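Local coordinates for PF04016 domain protein (Desulfitobacterium hafniense, PDB 3L5O) that is of unknown function but combines an enolase-like and a Rossmann-like fold and may play a part in heavy-metal chelation, at residues Glu22-Met27 / Gly84-Trp89; Ser47-Gly52 / Leu77-Ala82; Val55-Asn60 / Ser237-Lys242; Ile96-Ile101 / Ser196-Thr201; Arg204-Ser209 / His231-Leu236. All blocks are in the same frame, centred on the assembly; numbering follows the deposited sequence. Where two conformers were deposited one is given.

Interaction 1 of 5, residues Glu22-Met27 / Gly84-Trp89; sequences EIYDAM and GCVKSW
Y24 presents the edge of its ring to V86, whose CG1 methyl lies near the ring plane 3.9 Å from Y24 CD2. The second methyl is nearly as close, V86 CG2 standing 4.1 Å from Y24 CE2. Both branches can reach the ring because the valine sets CG1 between its backbone N and carbonyl carbon (chi1 73°), with CG2 beside the carbonyl carbon. Next to this apolar pair the side chains of D25 and K87 meet at about a right angle. The lysine runs extended as far as CE, passing 4.2 Å from Y24 CB, and then bends at its last torsion (chi4 118°) to bring NZ to one carboxylate oxygen. The resulting salt bridge spans 3.0 Å from K87 NZ to D25 OD1, and as a hydrogen bond it is weak. The hydroxyl of Y24, directed away from V86, is hydrogen-bonded to V197 O, while W21 meets the tyrosine ring edge-to-face. The contact thus ties helix 22-29 to the short 3-10 turn between helices 79-83 and 91-105. Helix 91-105 backs both segments, since M27 and V86 each touch I101, and I23 leans on L202 and L206 of helix 202-208.

Interaction 2 of 5, residues Ser47-Gly52 / Leu77-Ala82; sequences SVIRSG and LPLRVA
L79 swings its CG away from its backbone N, about 30° short of fully extended (chi1 -151°), and this carries both of its methyls to strand 46-51, where it meets I49 and S51. I49 turns CG2 opposite its backbone N and keeps CG1 beside that N (chi1 -67°), which leaves CG2 directed at the leucine, I49 CG2 lying 3.8 Å from L79 CD1. I49 and L79 run antiparallel as they pass. The other leucine methyl presses on the serine, with L79 CD2 3.5 Å from S51 CB and 3.6 Å from S51 OG. That buried hydroxyl is satisfied by L36 O. With alanine in place of L79, both methyls would be gone, and a gap would probably open between I49 and S51 on one side and helix 79-83 on the other. R50, between I49 and S51 in sequence, points away from the helix; its NH1 reaches G52 O at 2.9 Å, nearly straight at 165°, and its NE is salt-bridged to E39. The contact seats the start of helix 79-83 on the three-stranded antiparallel sheet beside helix 91-105, whose A99 and A100 touch I49 and whose A103 touches L79, with F35 closing in on S51 and L79.

Interaction 3 of 5, residues Val55-Asn60 / Ser237-Lys242; sequences VGLGPN and SGFMVK. With EDO (1,2-ethanediol), chain F; IMD (imidazole), chain E.
Apolar side chains make all the direct contacts here, in two pairs. V55 and V241 meet methyl to methyl, V55 CG1 standing 4.0 Å from V241 CG2, and their branch points are almost as near, with 4.1 Å between V55 CB and V241 CB. Two residues on from V55 and two back from V241, the CD1 methyl of L57 comes obliquely to the F239 ring at CD2, again at 4.0 Å. F239 extends its ring opposite the backbone N (chi1 -175°), which brings that corner of the ring within reach of the leucine.

Among polar links, the two strands share no direct hydrogen bond. A single water joins their backbones instead: it donates to V55 O at 2.8 Å and accepts from V241 N at 3.0 Å.

Bound small molecules, probably from the crystallisation liquor, sit at the flanks. 1,2-Ethanediol O2 is 3.0 Å from G238 O and hydrogen-bonded to it, and the diol also bonds to Y260 OH; an imidazole makes a weak bond to P59 O.

Strand 54-59 belongs to the three-stranded antiparallel sheet and strand 235-241 to the large mixed sheet, so the packing joins the two sheets through their side chains, consistent with the enolase-like and Rossmann-like halves. Helix 244-251 covers the junction: N244 touches V55, A247 touches V241 and V251 touches L57, while the Y260 ring meets F239 at about 90°.

Interaction 4 of 5, residues Ile96-Ile101 / Ser196-Thr201; sequences IGLAAI and SVVDKT. With IMD (imidazole), chain D.
While L98 packs on V197 and V198 at one side of the short helix, the flat carboxylate of D199 works at the other. Two donors of T201 come to D199 OD1 from the same face of the carboxylate, each somewhat over 20° out of its plane: the backbone N on the anti side at 3.3 Å, which makes an Asx turn, and OG1 on the syn side at 2.7 Å. A bound imidazole, probably from the crystallisation liquor, adds a weak bond from its N3 to OD1, and that nitrogen lies 2.7 Å from D199 OD2. W168 NE1 is hydrogen-bonded to OD2. An asparagine in place of D199 would probably leave either T201 or W168 without an acceptor, as one carboxylate oxygen would be replaced by an NH2 group.

Across the contact, L98 sets its CG opposite the backbone N (chi1 -178°) and stands at about a right angle to both valines. Its methyls divide the work: L98 CD1 touches V197 CG1 at 3.9 Å, and L98 CD2 touches V198 CG2 at 3.7 Å. K200, with positive phi just after the helix, curls back so that NZ bonds V198 O at 2.7 Å; the same amine also bonds V86 O and S88 O and lies against the W89 ring in a cation-pi contact.

The chemistry is thus divided: a buried, purely apolar seam holds helix 91-105 to this turn, whereas its polar far end is fixed by T201 and W168 around D199 and accepts a small nitrogen heterocycle, consistent with a binding pocket there.

Interaction 5 of 5, residues Arg204-Ser209 / His231-Leu236; sequences RLLELS and HGLQEL
Behind the point where L206 packs against H231, G232 and L233, the carbonyl oxygen L205 O is gripped twice by S209: the hydroxyl donates from OG at 2.8 Å, tilted 29° from the carbonyl plane, and the backbone N adds a weak bond. S209 thus folds its side chain back onto the last turn of helix 202-208.

L206 carries the contact itself. It places CG beside its backbone N, opposite the carbonyl carbon (chi1 -66°), and forks over the facing loop. One methyl rests on a peptide oxygen, with L206 CD1 3.5 Å from H231 O; the other, L206 CD2, lies 3.8 Å from both G232 O and L233 CD2. The two leucine side chains cross at about a right angle and touch chiefly through their CD2 methyls. G232 is a close fit: at phi 92° a CB would jam against H231 O, and it would also stand only 3.9 Å from L206 CD1. A water sits near both L206 O and G232 O, though it has more acceptors about it than protons to give.

I215 of strand 214-218 touches both L206 and L233, closing the patch from the sheet side. Helix 202-208 belongs to the beta-alpha-beta crossover between the parallel strands 189-193 and 214-218 and packs here on the loop that leads into the next parallel strand, 235-241, as in Rossmann-like folds.

Overall arrangement
From the N terminus, helix 22-29 meets the turn at 84-89 in interaction 1, closing the first long loop; interaction 2 lies wholly within it and joins helix 79-83 to strand 46-51. Strand 54-59 starts inside that loop but finds its partner far downstream, so interaction 3 crosses both earlier contacts and binds the two sheets together. Interactions 4 and 5 follow one another within the span of interaction 3: the former fastens helix 91-105 to helix 195-199, the latter packs helix 202-208 against the lead into strand 235-241. Interactions 1 and 4 lie only about 7 Å apart between centres, and I23 and A26 of interaction 1 also touch interaction 5.

Interaction 1 of 5, residues Glu22-Met27 / Gly84-Trp89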
# COMPACT_ATOMS: atom_id res chain seq x y z
N GLU A 22 4.01 -5.81 15.08
CA GLU A 22 2.65 -5.66 15.57
C GLU A 22 1.69 -5.18 14.54
O GLU A 22 0.58 -5.65 14.48
CB GLU A 22 2.57 -4.73 16.80
CG GLU A 22 3.01 -5.42 18.08
CD GLU A 22 2.63 -4.69 19.36
OE1 GLU A 22 2.08 -3.55 19.30
OE2 GLU A 22 2.92 -5.27 20.44
N ILE A 23 2.11 -4.22 13.73
CA ILE A 23 1.24 -3.70 12.67
C ILE A 23 0.94 -4.77 11.64
O ILE A 23 -0.16 -4.81 11.11
CB ILE A 23 1.83 -2.41 12.02
CG1 ILE A 23 0.77 -1.74 11.14
CG2 ILE A 23 3.06 -2.72 11.20
CD1 ILE A 23 1.19 -0.36 10.61
N TYR A 24 1.91 -5.64 11.35
CA TYR A 24 1.72 -6.78 10.43
C TYR A 24 0.79 -7.83 11.03
O TYR A 24 -0.12 -8.29 10.35
CB TYR A 24 3.07 -7.45 10.05
CG TYR A 24 3.95 -6.56 9.21
CD1 TYR A 24 4.82 -5.65 9.80
CD2 TYR A 24 3.85 -6.56 7.82
CE1 TYR A 24 5.60 -4.79 9.03
CE2 TYR A 24 4.64 -5.70 7.05
CZ TYR A 24 5.51 -4.81 7.66
OH TYR A 24 6.28 -3.93 6.91
N ASP A 25 1.04 -8.20 12.29
CA ASP A 25 0.20 -9.14 13.04
C ASP A 25 -1.26 -8.63 13.15
O ASP A 25 -2.19 -9.37 12.99
CB ASP A 25 0.76 -9.33 14.45
CG ASP A 25 2.14 -10.01 14.49
OD1 ASP A 25 2.45 -10.84 13.58
OD2 ASP A 25 2.93 -9.80 15.46
N ALA A 26 -1.44 -7.34 13.40
CA ALA A 26 -2.78 -6.71 13.43
C ALA A 26 -3.54 -6.92 12.10
O ALA A 26 -4.72 -7.26 12.11
CB ALA A 26 -2.65 -5.20 13.71
N MSE A 27 -2.87 -6.72 10.98
CA MSE A 27 -3.49 -6.91 9.65
C MSE A 27 -3.83 -8.36 9.41
O MSE A 27 -4.94 -8.69 8.98
CB MSE A 27 -2.56 -6.45 8.53
CG MSE A 27 -2.35 -4.98 8.48
SE MSE A 27 -1.29 -4.48 6.89
CE MSE A 27 0.31 -5.10 7.19
N GLY A 84 0.77 -14.37 5.84
CA GLY A 84 2.03 -14.56 6.53
C GLY A 84 3.26 -14.31 5.67
O GLY A 84 4.34 -13.99 6.18
N CYS A 85 3.11 -14.47 4.36
CA CYS A 85 4.19 -14.15 3.42
C CYS A 85 4.60 -12.69 3.42
O CYS A 85 5.72 -12.39 3.01
CB CYS A 85 3.81 -14.54 1.99
SG CYS A 85 3.64 -16.30 1.71
N VAL A 86 3.73 -11.79 3.88
CA VAL A 86 4.03 -10.35 3.95
C VAL A 86 5.27 -10.08 4.80
O VAL A 86 5.98 -9.09 4.59
CB VAL A 86 2.82 -9.51 4.47
CG1 VAL A 86 2.57 -9.70 5.96
CG2 VAL A 86 2.99 -8.00 4.12
N LYS A 87 5.56 -10.98 5.73
CA LYS A 87 6.69 -10.82 6.62
C LYS A 87 8.00 -11.34 6.05
O LYS A 87 9.06 -11.18 6.68
CB LYS A 87 6.40 -11.51 7.93
CG LYS A 87 5.19 -11.00 8.72
CD LYS A 87 5.27 -11.71 10.09
CE LYS A 87 4.14 -11.41 11.04
NZ LYS A 87 3.38 -12.66 11.37
N SER A 88 7.96 -11.87 4.83
CA SER A 88 9.15 -12.45 4.23
C SER A 88 10.20 -11.41 3.89
O SER A 88 9.88 -10.29 3.46
CB SER A 88 8.78 -13.21 2.96
OG SER A 88 9.94 -13.66 2.32
N TRP A 89 11.47 -11.78 4.06
CA TRP A 89 12.58 -10.89 3.65
C TRP A 89 12.92 -11.05 2.18
O TRP A 89 13.80 -10.39 1.67
CB TRP A 89 13.80 -11.12 4.53
CG TRP A 89 13.52 -10.65 5.90
CD1 TRP A 89 13.33 -11.42 7.01
CD2 TRP A 89 13.28 -9.30 6.30
NE1 TRP A 89 13.02 -10.62 8.09
CE2 TRP A 89 12.98 -9.32 7.67
CE3 TRP A 89 13.28 -8.07 5.63
CZ2 TRP A 89 12.72 -8.16 8.40
CZ3 TRP A 89 13.02 -6.92 6.34
CH2 TRP A 89 12.76 -6.97 7.72

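Interaction 2 of 5, residues Ser47-Gly52 / Leu77-Ala82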
# COMPACT_ATOMS: atom_id res chain seq x y z
N SER A 47 1.91 -8.18 -7.76
CA SER A 47 1.29 -9.46 -7.48
C SER A 47 -0.19 -9.20 -7.20
O SER A 47 -0.54 -8.15 -6.68
CB SER A 47 1.95 -10.11 -6.27
OG SER A 47 3.25 -10.60 -6.60
N VAL A 48 -1.05 -10.14 -7.57
CA VAL A 48 -2.50 -9.99 -7.41
C VAL A 48 -3.15 -11.31 -6.94
O VAL A 48 -2.83 -12.40 -7.42
CB VAL A 48 -3.16 -9.39 -8.69
CG1 VAL A 48 -3.04 -10.33 -9.87
CG2 VAL A 48 -4.61 -9.02 -8.44
N ILE A 49 -4.04 -11.20 -5.95
CA ILE A 49 -4.80 -12.32 -5.42
C ILE A 49 -6.29 -11.99 -5.43
O ILE A 49 -6.68 -10.91 -5.09
CB ILE A 49 -4.31 -12.64 -3.98
CG1 ILE A 49 -2.87 -13.17 -4.06
CG2 ILE A 49 -5.23 -13.61 -3.28
CD1 ILE A 49 -2.36 -13.81 -2.79
N ARG A 50 -7.09 -12.97 -5.83
CA ARG A 50 -8.54 -12.99 -5.63
C ARG A 50 -8.91 -13.97 -4.54
O ARG A 50 -8.42 -15.09 -4.54
CB ARG A 50 -9.25 -13.46 -6.89
CG ARG A 50 -10.77 -13.34 -6.78
CD ARG A 50 -11.51 -13.54 -8.11
NE ARG A 50 -11.36 -14.90 -8.65
CZ ARG A 50 -11.95 -15.99 -8.20
NH1 ARG A 50 -12.76 -15.94 -7.15
NH2 ARG A 50 -11.72 -17.16 -8.80
N SER A 51 -9.77 -13.53 -3.62
CA SER A 51 -10.46 -14.42 -2.68
C SER A 51 -11.93 -14.07 -2.81
O SER A 51 -12.31 -12.95 -2.45
CB SER A 51 -10.02 -14.16 -1.22
OG SER A 51 -10.73 -15.01 -0.30
N GLY A 52 -12.74 -15.02 -3.30
CA GLY A 52 -14.11 -14.74 -3.71
C GLY A 52 -14.27 -13.59 -4.70
O GLY A 52 -13.71 -13.61 -5.80
N LEU A 77 -4.99 -22.26 -0.22
CA LEU A 77 -4.72 -22.07 1.20
C LEU A 77 -5.58 -20.95 1.72
O LEU A 77 -5.99 -20.08 0.96
CB LEU A 77 -3.23 -21.73 1.45
CG LEU A 77 -2.26 -22.90 1.25
CD1 LEU A 77 -0.83 -22.48 1.59
CD2 LEU A 77 -2.65 -24.07 2.07
N PRO A 78 -5.83 -20.94 3.01
CA PRO A 78 -6.41 -19.75 3.64
C PRO A 78 -5.63 -18.51 3.32
O PRO A 78 -4.40 -18.45 3.37
CB PRO A 78 -6.34 -20.08 5.14
CG PRO A 78 -6.44 -21.54 5.18
CD PRO A 78 -5.62 -22.02 3.99
N LEU A 79 -6.39 -17.48 3.00
CA LEU A 79 -5.86 -16.18 2.77
C LEU A 79 -5.00 -15.71 3.94
O LEU A 79 -3.97 -15.06 3.76
CB LEU A 79 -7.04 -15.23 2.56
CG LEU A 79 -6.89 -14.01 1.69
CD1 LEU A 79 -6.44 -14.39 0.26
CD2 LEU A 79 -8.22 -13.26 1.68
N ARG A 80 -5.40 -16.05 5.16
CA ARG A 80 -4.62 -15.61 6.31
C ARG A 80 -3.27 -16.32 6.41
O ARG A 80 -2.31 -15.75 6.93
CB ARG A 80 -5.40 -15.81 7.60
CG ARG A 80 -4.70 -15.16 8.76
CD ARG A 80 -5.51 -15.11 10.02
NE ARG A 80 -5.90 -16.42 10.50
CZ ARG A 80 -6.84 -16.61 11.41
NH1 ARG A 80 -7.51 -15.57 11.91
NH2 ARG A 80 -7.13 -17.84 11.82
N VAL A 81 -3.19 -17.55 5.91
CA VAL A 81 -1.92 -18.29 5.88
C VAL A 81 -0.98 -17.65 4.83
O VAL A 81 0.17 -17.34 5.12
CB VAL A 81 -2.14 -19.80 5.64
CG1 VAL A 81 -0.82 -20.51 5.48
CG2 VAL A 81 -2.91 -20.42 6.81
N ALA A 82 -1.49 -17.45 3.62
CA ALA A 82 -0.78 -16.73 2.57
C ALA A 82 -0.33 -15.29 2.99
O ALA A 82 0.71 -14.85 2.58
CB ALA A 82 -1.63 -16.63 1.33

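Interaction 3 of 5, residues Val55-Asn60 / Ser237-Lys242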
# COMPACT_ATOMS: atom_id res chain seq x y z
N VAL A 55 -10.33 -8.54 -4.59
CA VAL A 55 -9.03 -8.56 -5.23
C VAL A 55 -8.07 -7.59 -4.52
O VAL A 55 -8.37 -6.40 -4.38
CB VAL A 55 -9.14 -8.19 -6.73
CG1 VAL A 55 -7.74 -8.02 -7.36
CG2 VAL A 55 -9.94 -9.23 -7.46
N GLY A 56 -6.92 -8.11 -4.11
CA GLY A 56 -5.85 -7.32 -3.55
C GLY A 56 -4.58 -7.34 -4.37
O GLY A 56 -4.31 -8.30 -5.15
N LEU A 57 -3.80 -6.27 -4.20
CA LEU A 57 -2.59 -5.99 -4.97
C LEU A 57 -1.41 -5.73 -4.02
O LEU A 57 -1.59 -5.24 -2.88
CB LEU A 57 -2.77 -4.74 -5.83
CG LEU A 57 -3.79 -4.76 -6.96
CD1 LEU A 57 -4.18 -3.34 -7.33
CD2 LEU A 57 -3.22 -5.49 -8.18
N GLY A 58 -0.22 -6.14 -4.46
CA GLY A 58 1.02 -5.76 -3.80
C GLY A 58 2.10 -5.42 -4.84
O GLY A 58 2.10 -6.04 -5.90
N PRO A 59 2.96 -4.42 -4.58
CA PRO A 59 3.98 -4.01 -5.57
C PRO A 59 5.26 -4.86 -5.61
O PRO A 59 5.77 -5.25 -4.54
CB PRO A 59 4.32 -2.58 -5.14
CG PRO A 59 4.14 -2.59 -3.65
CD PRO A 59 3.01 -3.58 -3.37
N ASN A 60 5.76 -5.11 -6.83
CA ASN A 60 7.03 -5.80 -7.11
C ASN A 60 8.04 -4.82 -7.68
O ASN A 60 7.69 -3.71 -8.00
CB ASN A 60 6.81 -6.89 -8.17
CG ASN A 60 6.02 -8.06 -7.64
OD1 ASN A 60 6.00 -8.28 -6.43
ND2 ASN A 60 5.39 -8.82 -8.52
N SER A 237 -4.97 5.77 1.82
CA SER A 237 -5.39 6.14 0.48
C SER A 237 -5.03 5.01 -0.47
O SER A 237 -3.89 4.89 -0.87
CB SER A 237 -4.68 7.43 0.06
OG SER A 237 -5.18 8.53 0.80
N GLY A 238 -6.00 4.19 -0.80
CA GLY A 238 -5.76 3.06 -1.68
C GLY A 238 -6.66 3.01 -2.89
O GLY A 238 -6.97 4.01 -3.51
N PHE A 239 -7.13 1.81 -3.17
CA PHE A 239 -7.66 1.47 -4.48
C PHE A 239 -8.68 0.33 -4.31
O PHE A 239 -8.40 -0.66 -3.65
CB PHE A 239 -6.51 1.03 -5.39
CG PHE A 239 -6.92 0.77 -6.80
CD1 PHE A 239 -7.26 1.82 -7.64
CD2 PHE A 239 -6.98 -0.53 -7.29
CE1 PHE A 239 -7.65 1.59 -8.94
CE2 PHE A 239 -7.37 -0.77 -8.60
CZ PHE A 239 -7.70 0.29 -9.43
N MSE A 240 -9.85 0.50 -4.90
CA MSE A 240 -10.86 -0.57 -4.95
C MSE A 240 -10.89 -1.12 -6.38
O MSE A 240 -11.17 -0.39 -7.30
CB MSE A 240 -12.22 0.03 -4.58
CG MSE A 240 -13.42 -0.88 -4.64
SE MSE A 240 -13.13 -2.36 -3.49
CE MSE A 240 -12.74 -1.29 -1.79
N VAL A 241 -10.57 -2.39 -6.57
CA VAL A 241 -10.80 -3.02 -7.87
C VAL A 241 -12.31 -3.21 -8.14
O VAL A 241 -13.01 -3.83 -7.36
CB VAL A 241 -10.07 -4.38 -7.99
CG1 VAL A 241 -10.52 -5.13 -9.27
CG2 VAL A 241 -8.57 -4.17 -7.98
N LYS A 242 -12.81 -2.67 -9.25
CA LYS A 242 -14.21 -2.88 -9.64
C LYS A 242 -14.36 -3.91 -10.79
O LYS A 242 -15.45 -4.47 -11.01
CB LYS A 242 -14.87 -1.55 -10.02
CG LYS A 242 -14.99 -0.55 -8.86
CD LYS A 242 -15.50 0.83 -9.32
C1 EDO F . -3.73 5.79 -4.26
O1 EDO F . -3.67 4.91 -5.36
C2 EDO F . -4.82 6.85 -4.39
O2 EDO F . -5.81 6.79 -3.37
N1 IMD E . 9.30 -2.85 -1.91
C2 IMD E . 8.27 -2.93 -2.79
N3 IMD E . 8.54 -3.91 -3.69
C4 IMD E . 9.74 -4.45 -3.37
C5 IMD E . 10.21 -3.79 -2.24
O HOH W 1 -10.08 -4.21 -4.21

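Interaction 4 of 5, residues Ile96-Ile101 / Ser196-Thr201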
# COMPACT_ATOMS: atom_id res chain seq x y z
N ILE A 96 3.27 -10.81 -2.47
CA ILE A 96 2.15 -11.79 -2.48
C ILE A 96 1.36 -11.79 -1.17
O ILE A 96 0.13 -11.82 -1.19
CB ILE A 96 2.74 -13.19 -2.77
CG1 ILE A 96 3.28 -13.20 -4.22
CG2 ILE A 96 1.74 -14.29 -2.58
CD1 ILE A 96 4.08 -14.45 -4.59
N GLY A 97 2.07 -11.76 -0.05
CA GLY A 97 1.49 -11.59 1.26
C GLY A 97 0.65 -10.35 1.38
O GLY A 97 -0.41 -10.41 1.95
N LEU A 98 1.12 -9.21 0.86
CA LEU A 98 0.30 -8.00 0.88
C LEU A 98 -0.91 -8.10 -0.07
O LEU A 98 -1.98 -7.63 0.26
CB LEU A 98 1.14 -6.75 0.56
CG LEU A 98 0.42 -5.39 0.60
CD1 LEU A 98 -0.27 -5.11 1.95
CD2 LEU A 98 1.42 -4.30 0.28
N ALA A 99 -0.74 -8.70 -1.24
CA ALA A 99 -1.89 -8.99 -2.10
C ALA A 99 -2.99 -9.82 -1.37
O ALA A 99 -4.18 -9.48 -1.44
CB ALA A 99 -1.42 -9.68 -3.40
N ALA A 100 -2.59 -10.81 -0.58
CA ALA A 100 -3.51 -11.62 0.19
C ALA A 100 -4.21 -10.79 1.27
O ALA A 100 -5.42 -10.86 1.43
CB ALA A 100 -2.77 -12.80 0.84
N ILE A 101 -3.45 -9.98 2.00
CA ILE A 101 -4.07 -9.05 2.95
C ILE A 101 -5.15 -8.19 2.28
O ILE A 101 -6.26 -8.04 2.81
CB ILE A 101 -2.99 -8.16 3.61
CG1 ILE A 101 -2.17 -9.00 4.58
CG2 ILE A 101 -3.61 -6.95 4.32
CD1 ILE A 101 -0.90 -8.34 5.03
N SER A 196 6.30 0.33 1.46
CA SER A 196 6.97 0.24 2.74
C SER A 196 6.49 -0.94 3.60
O SER A 196 7.21 -1.40 4.47
CB SER A 196 6.82 1.53 3.53
OG SER A 196 5.44 1.79 3.78
N VAL A 197 5.28 -1.41 3.37
CA VAL A 197 4.79 -2.62 4.02
C VAL A 197 5.62 -3.79 3.56
O VAL A 197 6.10 -4.60 4.38
CB VAL A 197 3.28 -2.89 3.66
CG1 VAL A 197 2.78 -4.21 4.27
CG2 VAL A 197 2.44 -1.74 4.12
N VAL A 198 5.80 -3.87 2.25
CA VAL A 198 6.52 -4.99 1.65
C VAL A 198 7.99 -5.02 2.08
O VAL A 198 8.53 -6.08 2.40
CB VAL A 198 6.44 -4.92 0.12
CG1 VAL A 198 7.35 -5.97 -0.51
CG2 VAL A 198 4.99 -5.09 -0.39
N ASP A 199 8.66 -3.88 2.09
CA ASP A 199 10.07 -3.95 2.43
C ASP A 199 10.39 -3.79 3.94
O ASP A 199 11.54 -3.89 4.35
CB ASP A 199 10.92 -3.05 1.52
CG ASP A 199 10.54 -1.66 1.60
OD1 ASP A 199 10.00 -1.29 2.67
OD2 ASP A 199 10.77 -0.84 0.66
N LYS A 200 9.35 -3.64 4.76
CA LYS A 200 9.49 -3.59 6.23
C LYS A 200 10.16 -2.32 6.75
O LYS A 200 10.63 -2.27 7.88
CB LYS A 200 10.15 -4.86 6.79
CG LYS A 200 9.17 -5.95 7.30
CD LYS A 200 8.38 -6.65 6.21
CE LYS A 200 9.26 -7.63 5.41
NZ LYS A 200 8.46 -8.13 4.23
N THR A 201 10.15 -1.27 5.94
CA THR A 201 10.60 0.06 6.41
C THR A 201 9.51 0.77 7.18
O THR A 201 9.79 1.71 7.94
CB THR A 201 11.05 0.95 5.22
OG1 THR A 201 10.04 0.99 4.20
CG2 THR A 201 12.29 0.36 4.58
N1 IMD D . 10.04 3.11 -0.46
C2 IMD D . 9.29 2.07 -0.01
N3 IMD D . 9.81 1.65 1.15
C4 IMD D . 10.89 2.39 1.44
C5 IMD D . 11.04 3.32 0.42

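Interaction 5 of 5, residues Arg204-Ser209 / His231-Leu236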
# COMPACT_ATOMS: atom_id res chain seq x y z
N ARG A 204 9.57 1.73 11.22
CA ARG A 204 10.51 2.78 11.63
C ARG A 204 10.03 4.14 11.09
O ARG A 204 10.07 5.15 11.78
CB ARG A 204 11.94 2.49 11.17
CG ARG A 204 12.93 3.60 11.57
CD ARG A 204 12.90 3.88 13.07
NE ARG A 204 13.85 4.91 13.44
CZ ARG A 204 13.95 5.45 14.66
NH1 ARG A 204 13.14 5.06 15.62
NH2 ARG A 204 14.83 6.40 14.89
N LEU A 205 9.53 4.15 9.86
CA LEU A 205 9.01 5.37 9.27
C LEU A 205 7.89 5.95 10.10
O LEU A 205 7.82 7.16 10.29
CB LEU A 205 8.51 5.12 7.85
CG LEU A 205 9.58 4.79 6.82
CD1 LEU A 205 8.96 4.50 5.47
CD2 LEU A 205 10.65 5.88 6.67
N LEU A 206 6.99 5.09 10.55
CA LEU A 206 5.92 5.50 11.47
C LEU A 206 6.42 6.12 12.76
O LEU A 206 5.88 7.14 13.20
CB LEU A 206 4.96 4.33 11.76
CG LEU A 206 4.15 3.85 10.53
CD1 LEU A 206 3.16 2.77 10.91
CD2 LEU A 206 3.45 5.02 9.86
N GLU A 207 7.44 5.53 13.37
CA GLU A 207 8.04 6.09 14.59
C GLU A 207 8.72 7.43 14.33
O GLU A 207 8.58 8.37 15.11
CB GLU A 207 9.02 5.09 15.21
CG GLU A 207 9.72 5.58 16.47
CD GLU A 207 8.86 5.54 17.75
OE1 GLU A 207 7.65 5.25 17.67
OE2 GLU A 207 9.42 5.80 18.84
N LEU A 208 9.43 7.56 13.21
CA LEU A 208 10.04 8.82 12.86
C LEU A 208 9.02 9.93 12.65
O LEU A 208 9.30 11.10 12.92
CB LEU A 208 10.88 8.66 11.59
CG LEU A 208 12.12 7.81 11.76
CD1 LEU A 208 12.72 7.49 10.41
CD2 LEU A 208 13.08 8.52 12.65
N SER A 209 7.85 9.57 12.13
CA SER A 209 6.82 10.53 11.74
C SER A 209 5.75 10.75 12.82
O SER A 209 4.80 11.47 12.60
CB SER A 209 6.14 10.02 10.46
OG SER A 209 7.09 9.69 9.45
N HIS A 231 -2.47 1.90 14.91
CA HIS A 231 -1.07 1.53 14.77
C HIS A 231 -0.25 2.62 14.09
O HIS A 231 0.65 2.33 13.30
CB HIS A 231 -0.94 0.19 14.01
CG HIS A 231 -1.29 -0.99 14.86
ND1 HIS A 231 -0.44 -1.48 15.82
CD2 HIS A 231 -2.44 -1.71 14.96
CE1 HIS A 231 -1.04 -2.46 16.47
NE2 HIS A 231 -2.25 -2.63 15.96
N GLY A 232 -0.57 3.88 14.38
CA GLY A 232 0.30 4.99 14.03
C GLY A 232 0.08 5.67 12.69
O GLY A 232 0.90 6.50 12.29
N LEU A 233 -1.02 5.32 12.02
CA LEU A 233 -1.48 5.97 10.80
C LEU A 233 -2.79 6.73 11.03
O LEU A 233 -3.63 6.30 11.82
CB LEU A 233 -1.68 4.93 9.70
CG LEU A 233 -0.40 4.40 9.04
CD1 LEU A 233 -0.63 3.09 8.36
CD2 LEU A 233 0.16 5.44 8.00
N GLN A 234 -2.99 7.85 10.31
CA GLN A 234 -4.24 8.60 10.39
C GLN A 234 -5.02 8.66 9.08
O GLN A 234 -6.14 9.16 9.05
CB GLN A 234 -4.00 10.01 10.92
CG GLN A 234 -3.43 10.05 12.33
CD GLN A 234 -1.94 9.79 12.37
OE1 GLN A 234 -1.17 10.43 11.67
NE2 GLN A 234 -1.52 8.84 13.22
N GLU A 235 -4.46 8.14 7.99
CA GLU A 235 -5.19 8.08 6.72
C GLU A 235 -4.65 6.97 5.83
O GLU A 235 -3.45 6.67 5.80
CB GLU A 235 -5.16 9.44 5.99
CG GLU A 235 -5.87 9.46 4.62
CD GLU A 235 -5.81 10.83 3.93
OE1 GLU A 235 -6.34 11.79 4.47
OE2 GLU A 235 -5.24 10.93 2.82
N LEU A 236 -5.55 6.38 5.07
CA LEU A 236 -5.21 5.31 4.16
C LEU A 236 -5.82 5.63 2.82
O LEU A 236 -7.03 5.78 2.70
CB LEU A 236 -5.75 3.98 4.67
CG LEU A 236 -5.31 3.58 6.08
CD1 LEU A 236 -6.19 2.45 6.59
CD2 LEU A 236 -3.84 3.22 6.13
O HOH W 2 2.99 6.87 13.84